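PDB 3EB8: cysteine protease-like VirA from Shigella flexneri, which acts as a secreted virulence effector that promotes bacterial entry into epithelial cells and spread between them, although its protease activity towards alpha-tubulin is disputed. Local coordinates for residues E260-F265 with S309-N314. Sequence-based numbering, arbitrary orientation.
Sequences ENRLNF and SHITCN
The C-terminal turns of helix 245-265 pass obliquely over the end of strand 300-312: the axes of 260-265 and 309-312 approach to 7.1 Å, with 55° between their directions. The closest CA pair is Asn261 and Ile311, 5.6 Å apart. Both of these residues direct CB at the opposing segment.

Asn261 makes the polar link. Its CG lies beside the backbone N and anti to the carbonyl carbon (chi1 -54°), which carries ND2 to the strand, where it donates a hydrogen bond of 2.7 Å to Ile311 O. The bond is nearly straight (N-H...O 165°) and follows a lone pair of the carbonyl, and the acceptor lies in the amide plane of Asn261, so the side-chain amide is well oriented against the strand backbone.

The Ile311 side chain fits against the helix backbone. CG2 lies 3.9 Å from Asn261 C, while CG1 reaches the side chain of Arg262 at CB, 4.0 Å away. Beyond CB, Arg262 leads away, and NH2 hydrogen-bonds to Gln269 O.

The strand belongs to a mixed sheet and turns through an antiparallel beta hairpin into strand 315-327. At that bend, Thr312 OG1 accepts from Asn314 N in an ST turn and also hydrogen-bonds to Ser355 OG. Helix 245-265 lies in the region assigned to tubulin binding and here packs against the hairpin's end.

Phe265, one helical turn after Asn261, extends the contact to Cys313 by van der Waals contact: CE1 is 3.4 Å from Cys313 CA and 3.8 Å from Cys313 CB. Asn264 CB sits over one face of the Phe265 ring, whose plane is nearly parallel to that of Phe103.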
loop_
_atom_site.group_PDB
_atom_site.type_symbol
_atom_site.label_atom_id
_atom_site.label_comp_id
_atom_site.label_asym_id
_atom_site.label_seq_id
_atom_site.Cartn_x
_atom_site.Cartn_y
_atom_site.Cartn_z
ATOM N N GLU A 260 -16.056 -13.909 12.733
ATOM C CA GLU A 260 -16.094 -14.710 13.960
ATOM C C GLU A 260 -15.723 -13.886 15.191
ATOM O O GLU A 260 -16.384 -13.960 16.225
ATOM C CB GLU A 260 -15.153 -15.907 13.877
ATOM C CG GLU A 260 -15.820 -17.215 13.469
ATOM C CD GLU A 260 -15.865 -17.416 11.960
ATOM O OE1 GLU A 260 -16.484 -16.584 11.259
ATOM O OE2 GLU A 260 -15.286 -18.419 11.479
ATOM N N ASN A 261 -14.647 -13.116 15.088
ATOM C CA ASN A 261 -14.216 -12.299 16.202
ATOM C C ASN A 261 -15.248 -11.212 16.522
ATOM O O ASN A 261 -15.500 -10.906 17.686
ATOM C CB ASN A 261 -12.835 -11.709 15.929
ATOM C CG ASN A 261 -11.817 -12.775 15.566
ATOM O OD1 ASN A 261 -11.978 -13.940 15.915
ATOM N ND2 ASN A 261 -10.766 -12.383 14.856
ATOM N N ARG A 262 -15.855 -10.644 15.489
ATOM C CA ARG A 262 -16.872 -9.637 15.696
ATOM C C ARG A 262 -18.049 -10.231 16.501
ATOM O O ARG A 262 -18.446 -9.700 17.549
ATOM C CB ARG A 262 -17.319 -9.055 14.354
ATOM C CG ARG A 262 -18.505 -8.141 14.472
ATOM C CD ARG A 262 -18.355 -6.926 13.601
ATOM N NE ARG A 262 -19.263 -5.874 14.032
ATOM C CZ ARG A 262 -19.475 -4.763 13.346
ATOM N NH1 ARG A 262 -18.841 -4.565 12.197
ATOM N NH2 ARG A 262 -20.323 -3.857 13.806
ATOM N N LEU A 263 -18.574 -11.355 16.033
ATOM C CA LEU A 263 -19.674 -12.025 16.729
ATOM C C LEU A 263 -19.270 -12.411 18.151
ATOM O O LEU A 263 -20.047 -12.300 19.097
ATOM C CB LEU A 263 -20.070 -13.289 15.967
ATOM C CG LEU A 263 -21.572 -13.525 15.859
ATOM C CD1 LEU A 263 -22.307 -13.527 17.238
ATOM C CD2 LEU A 263 -22.112 -12.461 14.929
ATOM N N ASN A 264 -18.044 -12.887 18.294
ATOM C CA ASN A 264 -17.561 -13.377 19.579
ATOM C C ASN A 264 -17.313 -12.241 20.583
ATOM O O ASN A 264 -17.691 -12.332 21.743
ATOM C CB ASN A 264 -16.267 -14.167 19.355
ATOM C CG ASN A 264 -16.207 -15.438 20.158
ATOM O OD1 ASN A 264 -17.236 -15.974 20.560
ATOM N ND2 ASN A 264 -14.994 -15.940 20.390
ATOM N N PHE A 265 -16.699 -11.157 20.117
ATOM C CA PHE A 265 -16.182 -10.127 21.011
ATOM C C PHE A 265 -16.990 -8.834 21.035
ATOM O O PHE A 265 -17.100 -8.198 22.081
ATOM C CB PHE A 265 -14.706 -9.828 20.701
ATOM C CG PHE A 265 -13.816 -11.049 20.755
ATOM C CD1 PHE A 265 -13.060 -11.418 19.661
ATOM C CD2 PHE A 265 -13.765 -11.838 21.896
ATOM C CE1 PHE A 265 -12.254 -12.548 19.701
ATOM C CE2 PHE A 265 -12.959 -12.977 21.950
ATOM C CZ PHE A 265 -12.208 -13.329 20.849
ATOM N N SER A 309 -11.061 -2.415 8.424
ATOM C CA SER A 309 -10.969 -2.789 9.833
ATOM C C SER A 309 -11.098 -4.311 9.976
ATOM O O SER A 309 -11.772 -4.959 9.169
ATOM C CB SER A 309 -12.070 -2.104 10.624
ATOM O OG SER A 309 -13.307 -2.684 10.289
ATOM N N HIS A 310 -10.461 -4.868 11.004
ATOM C CA HIS A 310 -10.460 -6.304 11.247
ATOM C C HIS A 310 -10.527 -6.581 12.748
ATOM O O HIS A 310 -9.600 -6.231 13.484
ATOM C CB HIS A 310 -9.186 -6.940 10.680
ATOM C CG HIS A 310 -9.218 -8.437 10.671
ATOM N ND1 HIS A 310 -8.523 -9.214 11.578
ATOM C CD2 HIS A 310 -9.889 -9.304 9.878
ATOM C CE1 HIS A 310 -8.758 -10.487 11.334
ATOM N NE2 HIS A 310 -9.581 -10.571 10.305
ATOM N N ILE A 311 -11.607 -7.206 13.214
ATOM C CA ILE A 311 -11.710 -7.494 14.635
ATOM C C ILE A 311 -10.821 -8.672 14.991
ATOM O O ILE A 311 -10.891 -9.726 14.364
ATOM C CB ILE A 311 -13.161 -7.776 15.097
ATOM C CG1 ILE A 311 -14.107 -6.690 14.575
ATOM C CG2 ILE A 311 -13.225 -7.874 16.618
ATOM C CD1 ILE A 311 -13.621 -5.273 14.839
ATOM N N THR A 312 -9.967 -8.475 15.986
ATOM C CA THR A 312 -9.104 -9.531 16.485
ATOM C C THR A 312 -9.552 -9.868 17.889
ATOM O O THR A 312 -10.502 -9.276 18.405
ATOM C CB THR A 312 -7.631 -9.076 16.559
ATOM O OG1 THR A 312 -7.500 -8.070 17.578
ATOM C CG2 THR A 312 -7.156 -8.516 15.201
ATOM N N CYS A 313 -8.860 -10.812 18.513
ATOM C CA CYS A 313 -9.188 -11.206 19.880
ATOM C C CYS A 313 -8.802 -10.127 20.906
ATOM O O CYS A 313 -9.057 -10.286 22.099
ATOM C CB CYS A 313 -8.474 -12.504 20.230
ATOM S SG CYS A 313 -6.722 -12.279 20.100
ATOM N N ASN A 314 -8.193 -9.038 20.443
ATOM C CA ASN A 314 -7.821 -7.926 21.328
ATOM C C ASN A 314 -8.612 -6.641 21.092
ATOM O O ASN A 314 -8.575 -5.722 21.903
ATOM C CB ASN A 314 -6.333 -7.615 21.203
ATOM C CG ASN A 314 -5.458 -8.726 21.740
ATOM O OD1 ASN A 314 -5.934 -9.626 22.439
ATOM N ND2 ASN A 314 -4.166 -8.663 21.429
#